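PDB 4IQD: carboxyvinyl-carboxyphosphonate phosphorylmutase from Bacillus anthracis, which is a TIM-barrel protein of the phosphoenolpyruvate phosphomutase family that holds pyruvic acid in a pocket of its barrel. Local coordinates for residues V94-G99 and A107-E112; Y161-T166 and P213-M218. All coordinates share one frame; numbering follows the deposited sequence.

Both contacts belong to one TIM barrel, with centres 15 Å apart and nearest atoms about 6 Å apart, so they do not touch. Along the chain contact 1 is complete before contact 2 begins. They share the parallel sheet in which strand 92-95 and strand 161-166 flank strand 120-124; the fourth segment, 213-218, carries strand 215-217 of the second, three-stranded sheet. Contact 1 ties a strand end and its following turn to the outer helix 103-115, whereas contact 2 packs two barrel strands against each other through their side chains. Asp95 of the first and Arg165 of the second line the same pyruvic acid pocket, which is therefore built from separate strands.

Contact 1: residues V94-G99 and A107-E112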
ATOM      1  N   VAL A  94       8.673  -8.456 -11.852  1.00 20.13           N
ATOM      2  CA  VAL A  94       7.358  -8.767 -11.325  1.00 18.26           C
ATOM      3  C   VAL A  94       7.087 -10.261 -11.314  1.00 19.83           C
ATOM      4  O   VAL A  94       7.174 -10.929 -12.339  1.00 22.86           O
ATOM      5  CB  VAL A  94       6.265  -8.068 -12.137  1.00 19.41           C
ATOM      6  CG1 VAL A  94       4.892  -8.514 -11.668  1.00 18.98           C
ATOM      7  CG2 VAL A  94       6.418  -6.563 -12.027  1.00 20.89           C
ATOM      8  N   ASP A  95       6.760 -10.774 -10.135  1.00 18.85           N
ATOM      9  CA  ASP A  95       6.321 -12.149  -9.986  1.00 17.14           C
ATOM     10  C   ASP A  95       4.940 -12.296 -10.606  1.00 18.73           C
ATOM     11  O   ASP A  95       3.951 -11.809 -10.058  1.00 18.86           O
ATOM     12  CB  ASP A  95       6.279 -12.519  -8.503  1.00 19.02           C
ATOM     13  CG  ASP A  95       5.723 -13.913  -8.257  1.00 28.99           C
ATOM     14  OD1 ASP A  95       5.684 -14.728  -9.204  1.00 34.17           O
ATOM     15  OD2 ASP A  95       5.338 -14.201  -7.103  1.00 31.72           O
ATOM     16  N   ILE A  96       4.867 -12.972 -11.747  1.00 17.41           N
ATOM     17  CA  ILE A  96       3.582 -13.185 -12.401  1.00 20.60           C
ATOM     18  C   ILE A  96       3.036 -14.598 -12.200  1.00 24.40           C
ATOM     19  O   ILE A  96       2.202 -15.060 -12.978  1.00 24.22           O
ATOM     20  CB  ILE A  96       3.644 -12.854 -13.907  1.00 21.70           C
ATOM     21  CG1 ILE A  96       4.570 -13.822 -14.642  1.00 22.98           C
ATOM     22  CG2 ILE A  96       4.098 -11.415 -14.111  1.00 22.12           C
ATOM     23  CD1 ILE A  96       4.373 -13.826 -16.140  1.00 23.14           C
ATOM     24  N   ASP A  97       3.489 -15.267 -11.144  1.00 25.39           N
ATOM     25  CA  ASP A  97       3.080 -16.643 -10.857  1.00 25.52           C
ATOM     26  C   ASP A  97       3.272 -17.555 -12.067  1.00 24.34           C
ATOM     27  O   ASP A  97       4.396 -17.780 -12.509  1.00 27.84           O
ATOM     28  CB  ASP A  97       1.626 -16.698 -10.375  1.00 32.94           C
ATOM     29  CG  ASP A  97       1.418 -15.979  -9.056  1.00 40.80           C
ATOM     30  OD1 ASP A  97       2.384 -15.876  -8.273  1.00 42.81           O
ATOM     31  OD2 ASP A  97       0.283 -15.521  -8.799  1.00 45.35           O
ATOM     32  N   THR A  98       2.171 -18.065 -12.610  1.00 20.88           N
ATOM     33  CA  THR A  98       2.233 -18.951 -13.765  1.00 20.84           C
ATOM     34  C   THR A  98       1.676 -18.302 -15.034  1.00 23.59           C
ATOM     35  O   THR A  98       1.486 -18.971 -16.048  1.00 23.66           O
ATOM     36  CB  THR A  98       1.484 -20.267 -13.499  1.00 25.81           C
ATOM     37  OG1 THR A  98       0.075 -20.016 -13.464  1.00 28.18           O
ATOM     38  CG2 THR A  98       1.920 -20.867 -12.172  1.00 24.62           C
ATOM     39  N   GLY A  99       1.416 -16.999 -14.973  1.00 21.75           N
ATOM     40  CA  GLY A  99       0.920 -16.271 -16.126  1.00 22.44           C
ATOM     41  C   GLY A  99      -0.578 -16.053 -16.091  1.00 23.80           C
ATOM     42  O   GLY A  99      -1.163 -15.563 -17.056  1.00 24.69           O
ATOM     43  N   ALA A 107       0.182 -14.644 -22.619  1.00 25.18           N
ATOM     44  CA  ALA A 107       0.431 -13.692 -23.693  1.00 27.29           C
ATOM     45  C   ALA A 107      -0.082 -12.295 -23.350  1.00 26.03           C
ATOM     46  O   ALA A 107       0.579 -11.302 -23.642  1.00 25.49           O
ATOM     47  CB  ALA A 107      -0.194 -14.184 -24.990  1.00 30.02           C
ATOM     48  N   ARG A 108      -1.262 -12.224 -22.739  1.00 24.56           N
ATOM     49  CA  ARG A 108      -1.856 -10.939 -22.372  1.00 26.87           C
ATOM     50  C   ARG A 108      -1.157 -10.328 -21.162  1.00 24.52           C
ATOM     51  O   ARG A 108      -0.960  -9.114 -21.091  1.00 23.14           O
ATOM     52  CB  ARG A 108      -3.358 -11.083 -22.105  1.00 27.29           C
ATOM     53  CG  ARG A 108      -3.928 -10.009 -21.189  1.00 30.57           C
ATOM     54  CD  ARG A 108      -5.192  -9.382 -21.751  1.00 36.52           C
ATOM     55  NE  ARG A 108      -5.633  -8.242 -20.949  1.00 41.38           N
ATOM     56  CZ  ARG A 108      -6.765  -8.203 -20.254  1.00 43.99           C
ATOM     57  NH1 ARG A 108      -7.076  -7.120 -19.554  1.00 48.18           N
ATOM     58  NH2 ARG A 108      -7.591  -9.241 -20.262  1.00 41.99           N
ATOM     59  N   THR A 109      -0.791 -11.179 -20.211  1.00 27.07           N
ATOM     60  CA  THR A 109      -0.040 -10.743 -19.045  1.00 26.07           C
ATOM     61  C   THR A 109       1.251 -10.065 -19.486  1.00 27.21           C
ATOM     62  O   THR A 109       1.628  -9.023 -18.954  1.00 27.61           O
ATOM     63  CB  THR A 109       0.275 -11.928 -18.115  1.00 24.44           C
ATOM     64  OG1 THR A 109      -0.947 -12.435 -17.568  1.00 23.65           O
ATOM     65  CG2 THR A 109       1.185 -11.496 -16.979  1.00 27.59           C
ATOM     66  N   ALA A 110       1.905 -10.650 -20.487  1.00 27.50           N
ATOM     67  CA  ALA A 110       3.149 -10.113 -21.023  1.00 27.25           C
ATOM     68  C   ALA A 110       2.962  -8.720 -21.611  1.00 28.95           C
ATOM     69  O   ALA A 110       3.803  -7.846 -21.422  1.00 33.86           O
ATOM     70  CB  ALA A 110       3.733 -11.055 -22.067  1.00 29.23           C
ATOM     71  N   VAL A 111       1.862  -8.515 -22.325  1.00 29.17           N
ATOM     72  CA  VAL A 111       1.592  -7.215 -22.926  1.00 26.85           C
ATOM     73  C   VAL A 111       1.329  -6.174 -21.852  1.00 23.45           C
ATOM     74  O   VAL A 111       1.845  -5.061 -21.916  1.00 29.16           O
ATOM     75  CB  VAL A 111       0.373  -7.259 -23.855  1.00 31.53           C
ATOM     76  CG1 VAL A 111       0.172  -5.910 -24.521  1.00 36.08           C
ATOM     77  CG2 VAL A 111       0.544  -8.342 -24.896  1.00 32.32           C
ATOM     78  N   GLU A 112       0.521  -6.548 -20.866  1.00 23.22           N
ATOM     79  CA  GLU A 112       0.160  -5.643 -19.781  1.00 25.54           C
ATOM     80  C   GLU A 112       1.382  -5.189 -18.997  1.00 26.64           C
ATOM     81  O   GLU A 112       1.447  -4.049 -18.545  1.00 34.02           O
ATOM     82  CB  GLU A 112      -0.841  -6.306 -18.837  1.00 29.42           C
ATOM     83  CG  GLU A 112      -2.212  -6.541 -19.439  1.00 34.53           C
ATOM     84  CD  GLU A 112      -3.135  -7.277 -18.490  1.00 37.94           C
ATOM     85  OE1 GLU A 112      -2.626  -8.070 -17.671  1.00 36.85           O
ATOM     86  OE2 GLU A 112      -4.362  -7.058 -18.557  1.00 41.04           O
TER
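Ile96 and Thr109 meet methyl to methyl where the turn after strand 92-95 packs against helix 103-115. CD1 of Ile96 lies 4.0 Å from CG2 of Thr109, and the branch methyl Ile96 CG2 is 4.1 Å from the same Thr109 CG2, so a single threonine methyl sits against both arms of the isoleucine. With Ile96 CG1 standing between its own backbone N and carbonyl carbon (chi1 66°), CG2 lies beside the N and faces Thr109, and the extended outer torsion (chi2 163°) brings CD1 to the same methyl. Val121 also packs on Ile96, and a beta-branched aliphatic suits such a buried place.

Threonine supplies both kinds of contact. Its CG2 is anti to the backbone N and its OG1 anti to the carbonyl carbon, which divides the two branches between Ile96 and the end of the turn, with Thr109 OG1 3.2 Å from Gly99 O. That bond is not settled, because the same proton can reach Asn105 O one helical turn earlier, which is the stronger partner.

The segment 96-99 forms a type II' turn, closed by Gly99 N to Ile96 O at 2.9 Å. Gly99 has a positive phi of 100°, where a CB would press on the preceding carbonyl oxygen, so glycine is the natural residue here. Ahead of it Asp95 OD1 accepts from Asp97 N at 3.0 Å, approached from above the carboxylate plane; this Asx turn helps to set the chain's change of direction.

Asp95 itself touches pyruvic acid. The arrangement is that of a beta-alpha-beta unit of a TIM barrel, made of strand 92-95, helix 103-115 and strand 120-124, with a pocket residue at the C-terminal end of its first strand.

Contact 2: residues Y161-T166 and P213-M218; sequences YIVART and PLLANM
Thr166 OG1, at the end of the strand whose Val163 packs on Leu215, is gripped by two groups, Asp125 OD2 and the backbone N of Ala168. Its neighbour Arg165 is held likewise, through salt bridges from NE to Asp167 and from NH2 to Glu195, while NH1 makes a weak hydrogen bond to pyruvic acid.

The touching atoms themselves are apolar. Val163 CG1 meets Leu215 CD1 at 3.9 Å, and the two side chains cross at about a right angle. In Leu215, CG stands anti to the backbone N (chi1 -174°), and from there CD1 alone reaches Val163 CG1. Short valine and longer leucine together span two backbones whose nearest CA atoms, those of Val163 and Leu215, are 8.3 Å apart. At the start of strand 161-166, Tyr161 OH lies 4.2 Å from Pro213 CG, a loose van der Waals approach, and helix 14-26 touches both residues through Val25.

With no hydrogen bond joining the segments, the contact relies on apolar packing inside the barrel, while the charged Arg165 stands farther along the strand, at the pyruvic acid pocket.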
ATOM      1  N   TYR A 161      12.569  -9.185 -20.184  1.00 24.75           N
ATOM      2  CA  TYR A 161      13.555 -10.074 -19.586  1.00 22.47           C
ATOM      3  C   TYR A 161      12.808 -11.132 -18.793  1.00 23.61           C
ATOM      4  O   TYR A 161      11.905 -10.814 -18.025  1.00 26.70           O
ATOM      5  CB  TYR A 161      14.474  -9.268 -18.671  1.00 23.58           C
ATOM      6  CG  TYR A 161      15.736  -9.971 -18.223  1.00 23.50           C
ATOM      7  CD1 TYR A 161      16.909  -9.878 -18.966  1.00 22.96           C
ATOM      8  CD2 TYR A 161      15.767 -10.696 -17.041  1.00 24.95           C
ATOM      9  CE1 TYR A 161      18.070 -10.503 -18.553  1.00 23.53           C
ATOM     10  CE2 TYR A 161      16.922 -11.323 -16.618  1.00 26.78           C
ATOM     11  CZ  TYR A 161      18.070 -11.225 -17.378  1.00 24.37           C
ATOM     12  OH  TYR A 161      19.220 -11.848 -16.957  1.00 21.17           O
ATOM     13  N   ILE A 162      13.163 -12.396 -18.989  1.00 22.39           N
ATOM     14  CA  ILE A 162      12.422 -13.467 -18.345  1.00 21.86           C
ATOM     15  C   ILE A 162      13.232 -14.211 -17.306  1.00 23.25           C
ATOM     16  O   ILE A 162      14.290 -14.763 -17.606  1.00 25.95           O
ATOM     17  CB  ILE A 162      11.936 -14.510 -19.348  1.00 23.51           C
ATOM     18  CG1 ILE A 162      11.123 -13.853 -20.459  1.00 24.62           C
ATOM     19  CG2 ILE A 162      11.110 -15.558 -18.633  1.00 16.86           C
ATOM     20  CD1 ILE A 162      10.674 -14.825 -21.517  1.00 24.07           C
ATOM     21  N   VAL A 163      12.718 -14.233 -16.083  1.00 21.88           N
ATOM     22  CA  VAL A 163      13.269 -15.086 -15.045  1.00 23.12           C
ATOM     23  C   VAL A 163      12.324 -16.261 -14.834  1.00 24.49           C
ATOM     24  O   VAL A 163      11.128 -16.071 -14.630  1.00 23.59           O
ATOM     25  CB  VAL A 163      13.454 -14.319 -13.722  1.00 26.71           C
ATOM     26  CG1 VAL A 163      13.873 -15.266 -12.612  1.00 29.36           C
ATOM     27  CG2 VAL A 163      14.472 -13.202 -13.896  1.00 23.64           C
ATOM     28  N   ALA A 164      12.858 -17.478 -14.903  1.00 22.81           N
ATOM     29  CA  ALA A 164      12.039 -18.672 -14.731  1.00 23.89           C
ATOM     30  C   ALA A 164      12.281 -19.341 -13.381  1.00 22.38           C
ATOM     31  O   ALA A 164      13.413 -19.678 -13.035  1.00 22.10           O
ATOM     32  CB  ALA A 164      12.287 -19.656 -15.866  1.00 25.24           C
ATOM     33  N   ARG A 165      11.210 -19.531 -12.619  1.00 22.27           N
ATOM     34  CA  ARG A 165      11.309 -20.178 -11.320  1.00 20.65           C
ATOM     35  C   ARG A 165      10.945 -21.649 -11.415  1.00 24.24           C
ATOM     36  O   ARG A 165       9.981 -22.016 -12.082  1.00 25.68           O
ATOM     37  CB  ARG A 165      10.392 -19.498 -10.307  1.00 16.29           C
ATOM     38  CG  ARG A 165      10.435 -20.144  -8.935  1.00 19.51           C
ATOM     39  CD  ARG A 165       9.218 -19.788  -8.113  1.00 23.53           C
ATOM     40  NE  ARG A 165       9.282 -20.363  -6.777  1.00 26.95           N
ATOM     41  CZ  ARG A 165       9.154 -19.659  -5.658  1.00 31.64           C
ATOM     42  NH1 ARG A 165       8.944 -18.353  -5.717  1.00 31.43           N
ATOM     43  NH2 ARG A 165       9.226 -20.264  -4.481  1.00 37.71           N
ATOM     44  N   THR A 166      11.716 -22.496 -10.746  1.00 23.33           N
ATOM     45  CA  THR A 166      11.380 -23.911 -10.681  1.00 22.24           C
ATOM     46  C   THR A 166      11.405 -24.415  -9.240  1.00 23.24           C
ATOM     47  O   THR A 166      12.331 -24.127  -8.484  1.00 23.55           O
ATOM     48  CB  THR A 166      12.290 -24.767 -11.597  1.00 20.84           C
ATOM     49  OG1 THR A 166      11.946 -26.150 -11.460  1.00 22.31           O
ATOM     50  CG2 THR A 166      13.759 -24.572 -11.251  1.00 19.37           C
ATOM     51  N   PRO A 213      22.318 -16.754 -15.713  1.00 22.83           N
ATOM     52  CA  PRO A 213      22.476 -16.115 -14.406  1.00 23.58           C
ATOM     53  C   PRO A 213      21.460 -16.684 -13.427  1.00 21.39           C
ATOM     54  O   PRO A 213      20.374 -17.084 -13.841  1.00 23.52           O
ATOM     55  CB  PRO A 213      22.150 -14.651 -14.693  1.00 26.55           C
ATOM     56  CG  PRO A 213      22.443 -14.473 -16.138  1.00 28.31           C
ATOM     57  CD  PRO A 213      22.082 -15.772 -16.785  1.00 25.73           C
ATOM     58  N   LEU A 214      21.807 -16.727 -12.147  1.00 23.21           N
ATOM     59  CA  LEU A 214      20.914 -17.299 -11.153  1.00 19.06           C
ATOM     60  C   LEU A 214      20.446 -16.264 -10.145  1.00 16.88           C
ATOM     61  O   LEU A 214      21.178 -15.333  -9.811  1.00 18.21           O
ATOM     62  CB  LEU A 214      21.585 -18.472 -10.439  1.00 20.77           C
ATOM     63  CG  LEU A 214      22.038 -19.620 -11.343  1.00 22.11           C
ATOM     64  CD1 LEU A 214      22.528 -20.785 -10.511  1.00 25.80           C
ATOM     65  CD2 LEU A 214      20.920 -20.054 -12.273  1.00 22.74           C
ATOM     66  N   LEU A 215      19.217 -16.445  -9.675  1.00 20.90           N
ATOM     67  CA  LEU A 215      18.607 -15.576  -8.680  1.00 19.62           C
ATOM     68  C   LEU A 215      18.555 -16.301  -7.345  1.00 20.72           C
ATOM     69  O   LEU A 215      18.270 -17.496  -7.292  1.00 18.78           O
ATOM     70  CB  LEU A 215      17.189 -15.206  -9.126  1.00 16.59           C
ATOM     71  CG  LEU A 215      16.320 -14.194  -8.371  1.00 16.68           C
ATOM     72  CD1 LEU A 215      15.228 -13.729  -9.299  1.00 29.69           C
ATOM     73  CD2 LEU A 215      15.695 -14.766  -7.110  1.00 17.01           C
ATOM     74  N   ALA A 216      18.825 -15.570  -6.271  1.00 23.56           N
ATOM     75  CA  ALA A 216      18.708 -16.103  -4.924  1.00 21.29           C
ATOM     76  C   ALA A 216      17.521 -15.453  -4.231  1.00 17.05           C
ATOM     77  O   ALA A 216      17.327 -14.245  -4.328  1.00 22.17           O
ATOM     78  CB  ALA A 216      19.980 -15.850  -4.145  1.00 17.31           C
ATOM     79  N   ASN A 217      16.726 -16.260  -3.540  1.00 20.28           N
ATOM     80  CA  ASN A 217      15.540 -15.775  -2.844  1.00 20.50           C
ATOM     81  C   ASN A 217      15.791 -15.561  -1.359  1.00 23.95           C
ATOM     82  O   ASN A 217      15.706 -16.504  -0.574  1.00 27.28           O
ATOM     83  CB  ASN A 217      14.399 -16.777  -3.015  1.00 20.28           C
ATOM     84  CG  ASN A 217      13.119 -16.339  -2.326  1.00 25.16           C
ATOM     85  OD1 ASN A 217      12.896 -15.151  -2.085  1.00 29.18           O
ATOM     86  ND2 ASN A 217      12.262 -17.303  -2.015  1.00 23.95           N
HETATM   87  N   MSE A 218      16.093 -14.330  -0.966  1.00 25.21           N
HETATM   88  CA  MSE A 218      16.291 -14.056   0.450  1.00 25.52           C
HETATM   89  C   MSE A 218      15.063 -13.630   1.230  1.00 23.72           C
HETATM   90  O   MSE A 218      15.001 -12.523   1.759  1.00 25.43           O
HETATM   91  CB  MSE A 218      17.452 -13.106   0.701  1.00 24.73           C
HETATM   92  CG  MSE A 218      18.745 -13.845   0.915  1.00 30.23           C
HETATM   93 SE   MSE A 218      18.978 -14.676   2.678  0.88 29.44          SE
HETATM   94  CE  MSE A 218      17.595 -16.029   2.730  1.00 25.62           C
TER